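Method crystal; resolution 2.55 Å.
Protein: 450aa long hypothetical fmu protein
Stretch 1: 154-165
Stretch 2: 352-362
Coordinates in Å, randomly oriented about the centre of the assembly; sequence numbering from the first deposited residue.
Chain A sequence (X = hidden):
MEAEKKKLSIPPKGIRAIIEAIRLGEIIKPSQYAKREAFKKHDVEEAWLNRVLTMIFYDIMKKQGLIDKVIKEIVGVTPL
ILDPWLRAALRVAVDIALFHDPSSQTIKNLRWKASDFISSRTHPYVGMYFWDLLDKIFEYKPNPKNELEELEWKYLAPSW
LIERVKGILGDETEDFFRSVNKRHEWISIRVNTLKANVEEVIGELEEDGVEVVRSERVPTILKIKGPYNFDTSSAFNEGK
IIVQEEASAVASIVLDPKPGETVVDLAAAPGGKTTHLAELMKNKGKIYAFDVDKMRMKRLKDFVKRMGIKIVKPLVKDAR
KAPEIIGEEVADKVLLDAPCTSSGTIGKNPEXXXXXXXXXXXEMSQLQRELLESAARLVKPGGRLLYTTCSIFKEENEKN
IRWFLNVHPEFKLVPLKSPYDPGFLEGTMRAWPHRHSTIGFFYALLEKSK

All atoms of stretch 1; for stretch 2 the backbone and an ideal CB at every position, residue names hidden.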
# COMPACT_ATOMS: atom_id res chain seq x y z
N LYS A 154 15.34 16.00 5.00
CA LYS A 154 14.44 16.26 6.13
C LYS A 154 13.10 15.55 5.99
O LYS A 154 12.57 15.02 6.96
CB LYS A 154 14.24 17.76 6.36
CG LYS A 154 15.25 18.38 7.31
CD LYS A 154 14.69 19.63 7.99
CE LYS A 154 15.64 20.14 9.06
NZ LYS A 154 15.08 21.31 9.80
N TYR A 155 12.55 15.55 4.77
CA TYR A 155 11.25 14.91 4.53
C TYR A 155 11.38 13.46 4.06
O TYR A 155 10.39 12.74 4.04
CB TYR A 155 10.43 15.71 3.52
CG TYR A 155 9.99 17.09 3.98
CD1 TYR A 155 9.63 18.06 3.05
CD2 TYR A 155 9.94 17.43 5.33
CE1 TYR A 155 9.23 19.33 3.45
CE2 TYR A 155 9.54 18.69 5.75
CZ TYR A 155 9.19 19.64 4.80
OH TYR A 155 8.79 20.90 5.19
N LEU A 156 12.60 13.06 3.71
CA LEU A 156 12.87 11.74 3.12
C LEU A 156 12.00 11.52 1.88
O LEU A 156 11.29 10.52 1.76
CB LEU A 156 12.69 10.61 4.15
CG LEU A 156 13.41 10.72 5.50
CD1 LEU A 156 13.03 9.56 6.42
CD2 LEU A 156 14.92 10.81 5.36
N ALA A 157 12.05 12.48 0.96
CA ALA A 157 11.18 12.50 -0.22
C ALA A 157 11.84 13.26 -1.38
O ALA A 157 12.64 14.17 -1.13
CB ALA A 157 9.83 13.12 0.12
N PRO A 158 11.50 12.90 -2.63
CA PRO A 158 12.07 13.64 -3.76
C PRO A 158 11.49 15.05 -3.85
O PRO A 158 10.35 15.28 -3.46
CB PRO A 158 11.65 12.81 -4.98
CG PRO A 158 10.43 12.09 -4.54
CD PRO A 158 10.60 11.82 -3.08
N SER A 159 12.30 15.98 -4.36
CA SER A 159 11.96 17.40 -4.41
C SER A 159 10.64 17.71 -5.12
O SER A 159 9.89 18.59 -4.69
CB SER A 159 13.10 18.20 -5.04
OG SER A 159 12.97 19.58 -4.78
N TRP A 160 10.36 16.99 -6.21
CA TRP A 160 9.13 17.18 -6.98
C TRP A 160 7.89 16.84 -6.16
O TRP A 160 6.86 17.51 -6.28
CB TRP A 160 9.15 16.38 -8.29
CG TRP A 160 8.82 14.91 -8.14
CD1 TRP A 160 9.71 13.88 -7.97
CD2 TRP A 160 7.52 14.31 -8.14
NE1 TRP A 160 9.04 12.69 -7.87
CE2 TRP A 160 7.69 12.92 -7.97
CE3 TRP A 160 6.21 14.82 -8.27
CZ2 TRP A 160 6.62 12.02 -7.93
CZ3 TRP A 160 5.14 13.93 -8.22
CH2 TRP A 160 5.35 12.55 -8.05
N LEU A 161 7.99 15.80 -5.32
CA LEU A 161 6.88 15.37 -4.47
C LEU A 161 6.66 16.39 -3.36
O LEU A 161 5.53 16.80 -3.11
CB LEU A 161 7.15 13.99 -3.87
CG LEU A 161 6.02 12.96 -3.74
CD1 LEU A 161 6.25 12.07 -2.53
CD2 LEU A 161 4.61 13.57 -3.69
N ILE A 162 7.75 16.79 -2.70
CA ILE A 162 7.71 17.82 -1.66
C ILE A 162 7.02 19.08 -2.17
O ILE A 162 6.16 19.65 -1.48
CB ILE A 162 9.13 18.16 -1.15
CG1 ILE A 162 9.77 16.93 -0.48
CG2 ILE A 162 9.09 19.36 -0.19
CD1 ILE A 162 11.25 17.08 -0.17
N GLU A 163 7.39 19.50 -3.37
CA GLU A 163 6.80 20.66 -4.02
C GLU A 163 5.31 20.45 -4.28
O GLU A 163 4.48 21.31 -3.97
CB GLU A 163 7.54 20.97 -5.33
CG GLU A 163 7.50 22.44 -5.75
CD GLU A 163 8.25 23.36 -4.79
OE1 GLU A 163 7.73 24.46 -4.49
OE2 GLU A 163 9.36 22.99 -4.34
N ARG A 164 4.97 19.28 -4.83
CA ARG A 164 3.59 18.93 -5.17
C ARG A 164 2.69 18.83 -3.93
O ARG A 164 1.53 19.23 -3.98
CB ARG A 164 3.56 17.62 -5.97
CG ARG A 164 2.28 17.37 -6.76
CD ARG A 164 2.16 18.30 -7.96
NE ARG A 164 1.05 17.90 -8.83
CZ ARG A 164 1.19 17.18 -9.94
NH1 ARG A 164 2.39 16.77 -10.34
NH2 ARG A 164 0.12 16.86 -10.66
N VAL A 165 3.23 18.31 -2.83
CA VAL A 165 2.50 18.26 -1.55
C VAL A 165 2.29 19.67 -0.99
O VAL A 165 1.19 19.98 -0.51
CB VAL A 165 3.20 17.33 -0.51
CG1 VAL A 165 2.52 17.41 0.85
CG2 VAL A 165 3.21 15.88 -0.99
N UNK A 352 7.20 3.77 -2.54
CA UNK A 352 6.39 4.35 -3.61
C UNK A 352 6.71 5.82 -3.88
O UNK A 352 6.64 6.27 -5.03
CB UNK A 352 4.91 4.21 -3.26
N UNK A 353 7.09 6.55 -2.84
CA UNK A 353 7.47 7.95 -2.97
C UNK A 353 8.63 8.15 -3.95
O UNK A 353 8.77 9.21 -4.55
CB UNK A 353 7.85 8.51 -1.60
N UNK A 354 9.46 7.11 -4.11
CA UNK A 354 10.61 7.17 -5.01
C UNK A 354 10.33 6.61 -6.40
O UNK A 354 10.97 7.00 -7.37
CB UNK A 354 11.78 6.41 -4.39
N UNK A 355 9.36 5.70 -6.49
CA UNK A 355 9.02 5.05 -7.76
C UNK A 355 7.99 5.84 -8.57
O UNK A 355 7.85 5.63 -9.78
CB UNK A 355 8.49 3.64 -7.49
N UNK A 356 7.28 6.75 -7.91
CA UNK A 356 6.26 7.58 -8.55
C UNK A 356 6.81 8.62 -9.52
O UNK A 356 7.83 9.25 -9.26
CB UNK A 356 5.44 8.29 -7.47
N UNK A 357 6.09 8.79 -10.63
CA UNK A 357 6.44 9.74 -11.69
C UNK A 357 5.26 10.70 -11.96
O UNK A 357 4.17 10.49 -11.44
CB UNK A 357 6.83 8.99 -12.97
N UNK A 358 5.47 11.70 -12.82
CA UNK A 358 4.61 12.90 -12.85
C UNK A 358 3.26 13.04 -13.64
O UNK A 358 2.42 13.80 -13.16
CB UNK A 358 5.51 14.02 -13.38
N UNK A 359 2.98 12.43 -14.81
CA UNK A 359 3.83 11.59 -15.66
C UNK A 359 4.49 10.42 -14.94
O UNK A 359 5.72 10.33 -14.96
CB UNK A 359 4.92 12.46 -16.29
N UNK A 360 3.72 9.48 -14.39
CA UNK A 360 2.37 9.12 -14.85
C UNK A 360 1.16 9.46 -13.94
O UNK A 360 0.27 8.63 -13.77
CB UNK A 360 2.36 7.61 -15.10
N UNK A 361 1.11 10.67 -13.39
CA UNK A 361 -0.10 11.14 -12.70
C UNK A 361 -1.23 11.35 -13.72
O UNK A 361 -2.37 10.95 -13.49
CB UNK A 361 0.18 12.44 -11.94
N UNK A 362 -0.89 11.97 -14.85
CA UNK A 362 -1.86 12.27 -15.90
C UNK A 362 -2.30 11.02 -16.67
O UNK A 362 -3.44 10.95 -17.14
CB UNK A 362 -1.27 13.29 -16.87

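Position 352 opens a short helix, and its ideal CB has nothing of stretch 1 within 5.5 Å, so stretch 1 sets no preference there; the residue is Leu352, which makes no contact across the interface.

At position 353 the CA-to-CB bond runs sideways, with the ideal CB 4.0 Å from Leu161 CD1 and 4.6 Å from Pro158 CD. A mid-sized aliphatic chain would suit these neighbours, but Leu156 O, 5.2 Å from the ideal CB, also invites a longer chain ending in a donor, such as lysine, arginine or glutamine. The residue is Arg353. Its CB packs 3.9 Å from Leu161 CD1, and its NH2 donates to Leu156 O at 3.0 Å with a nearly straight angle of 165°. The oxygen lies near the guanidinium plane.

Position 354 directs its CB away from stretch 1, so only a long or broad side chain could turn back. Trp354 does so. Pro158 CD sits over the face of its six-membered ring, 3.8 Å from the centroid, in a CH-pi contact, and Trp354 CZ2 comes within 3.6 Å of Leu156 O.

Position 355 also points away, and many residues would fit; it is Arg355, without contact to stretch 1.

Position 356 leaves helical phi/psi and aims its CB toward stretch 1, 3.9 Å from Trp160 CZ2. Apolar side chains of modest size suit this indole. Leu356 places CB 4.0 Å from Trp160 CZ2, while a water accepts from Trp160 NE1 (2.8 Å) and donates to Leu356 O (2.7 Å) and Arg353 O (2.8 Å), tying the indole to the backbone.

Position 357 points away, leaving the choice wide; Arg357 touches stretch 1 through its backbone, with O 4.1 Å from Trp160 CH2.

At position 358 the ideal CB lies 5.2 Å from both Arg164 NH1 and Trp160 CZ3. The positive charge favours an acidic or amide side chain long enough to reach it. Glu358 brings OE1 to 3.1 Å from Arg164 NH1, a salt bridge whose hydrogen bond is weak at 124°.

Positions 359 and 360, each preceded by a cis peptide bond, are out of reach. Positive phi at 359 suits glycine, asparagine or aspartate, and it is Asp359; the N-cap position 360 commonly takes serine, threonine, aspartate or asparagine, but Lys360 occupies it.

At position 361 the CA-to-CB bond points toward stretch 1, and the ideal CB lies 4.6 Å from Arg164 NH2; a branched or longer aliphatic chain suits. Ile361 lays CD1 over one guanidinium face, 3.5 Å from Arg164 NH1, and 4.0 Å from Trp160 CZ3.

Position 362 points sideways into open space, where polar residues fit; it is Asn362.

Stretch 2, residues 352-362: LRWRLREDKIN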
# COMPACT_ATOMS: atom_id res chain seq x y z
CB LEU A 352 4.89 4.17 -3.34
CG LEU A 352 4.33 2.75 -3.53
CD1 LEU A 352 2.82 2.75 -3.33
CD2 LEU A 352 4.68 2.17 -4.89
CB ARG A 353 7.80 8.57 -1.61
CG ARG A 353 9.14 8.13 -1.01
CD ARG A 353 9.32 8.59 0.42
NE ARG A 353 8.41 7.93 1.34
CZ ARG A 353 8.26 8.26 2.63
NH1 ARG A 353 7.40 7.60 3.39
NH2 ARG A 353 8.98 9.25 3.15
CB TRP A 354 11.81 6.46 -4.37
CG TRP A 354 12.21 7.07 -3.06
CD1 TRP A 354 12.00 6.53 -1.82
CD2 TRP A 354 12.83 8.34 -2.85
NE1 TRP A 354 12.48 7.38 -0.85
CE2 TRP A 354 12.99 8.50 -1.46
CE3 TRP A 354 13.29 9.35 -3.71
CZ2 TRP A 354 13.58 9.63 -0.90
CZ3 TRP A 354 13.87 10.48 -3.15
CH2 TRP A 354 14.02 10.61 -1.76
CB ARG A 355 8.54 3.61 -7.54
CG ARG A 355 9.41 2.79 -6.58
CD ARG A 355 9.95 1.51 -7.24
NE ARG A 355 8.90 0.68 -7.84
CZ ARG A 355 9.14 -0.41 -8.58
NH1 ARG A 355 8.12 -1.10 -9.07
NH2 ARG A 355 10.38 -0.81 -8.82
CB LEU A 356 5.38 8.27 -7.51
CG LEU A 356 4.05 7.60 -7.18
CD1 LEU A 356 3.30 8.41 -6.14
CD2 LEU A 356 3.20 7.41 -8.44
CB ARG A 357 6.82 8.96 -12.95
CG ARG A 357 8.07 8.09 -12.83
CD ARG A 357 8.12 7.05 -13.94
NE ARG A 357 7.97 7.64 -15.27
CZ ARG A 357 8.98 8.09 -16.02
NH1 ARG A 357 8.73 8.62 -17.21
NH2 ARG A 357 10.23 8.02 -15.58
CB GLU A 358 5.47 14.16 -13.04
CG GLU A 358 4.88 15.40 -12.36
CD GLU A 358 5.90 16.22 -11.58
OE1 GLU A 358 5.49 16.93 -10.64
OE2 GLU A 358 7.11 16.15 -11.90
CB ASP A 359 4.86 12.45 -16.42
CG ASP A 359 5.68 11.65 -17.42
OD1 ASP A 359 6.84 12.04 -17.69
OD2 ASP A 359 5.17 10.62 -17.93
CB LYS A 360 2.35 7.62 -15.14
CG LYS A 360 2.84 6.74 -13.97
CD LYS A 360 1.92 5.55 -13.73
CE LYS A 360 2.13 4.97 -12.34
NZ LYS A 360 1.10 3.95 -11.99
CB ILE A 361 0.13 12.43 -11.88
CG1 ILE A 361 1.03 12.14 -10.67
CG2 ILE A 361 -1.19 13.04 -11.42
CD1 ILE A 361 1.63 13.37 -10.02
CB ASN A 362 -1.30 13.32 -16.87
CG ASN A 362 -0.98 14.64 -16.18
OD1 ASN A 362 -0.13 15.40 -16.64
ND2 ASN A 362 -1.67 14.93 -15.07
O HOH W 1 9.38 9.99 -7.15
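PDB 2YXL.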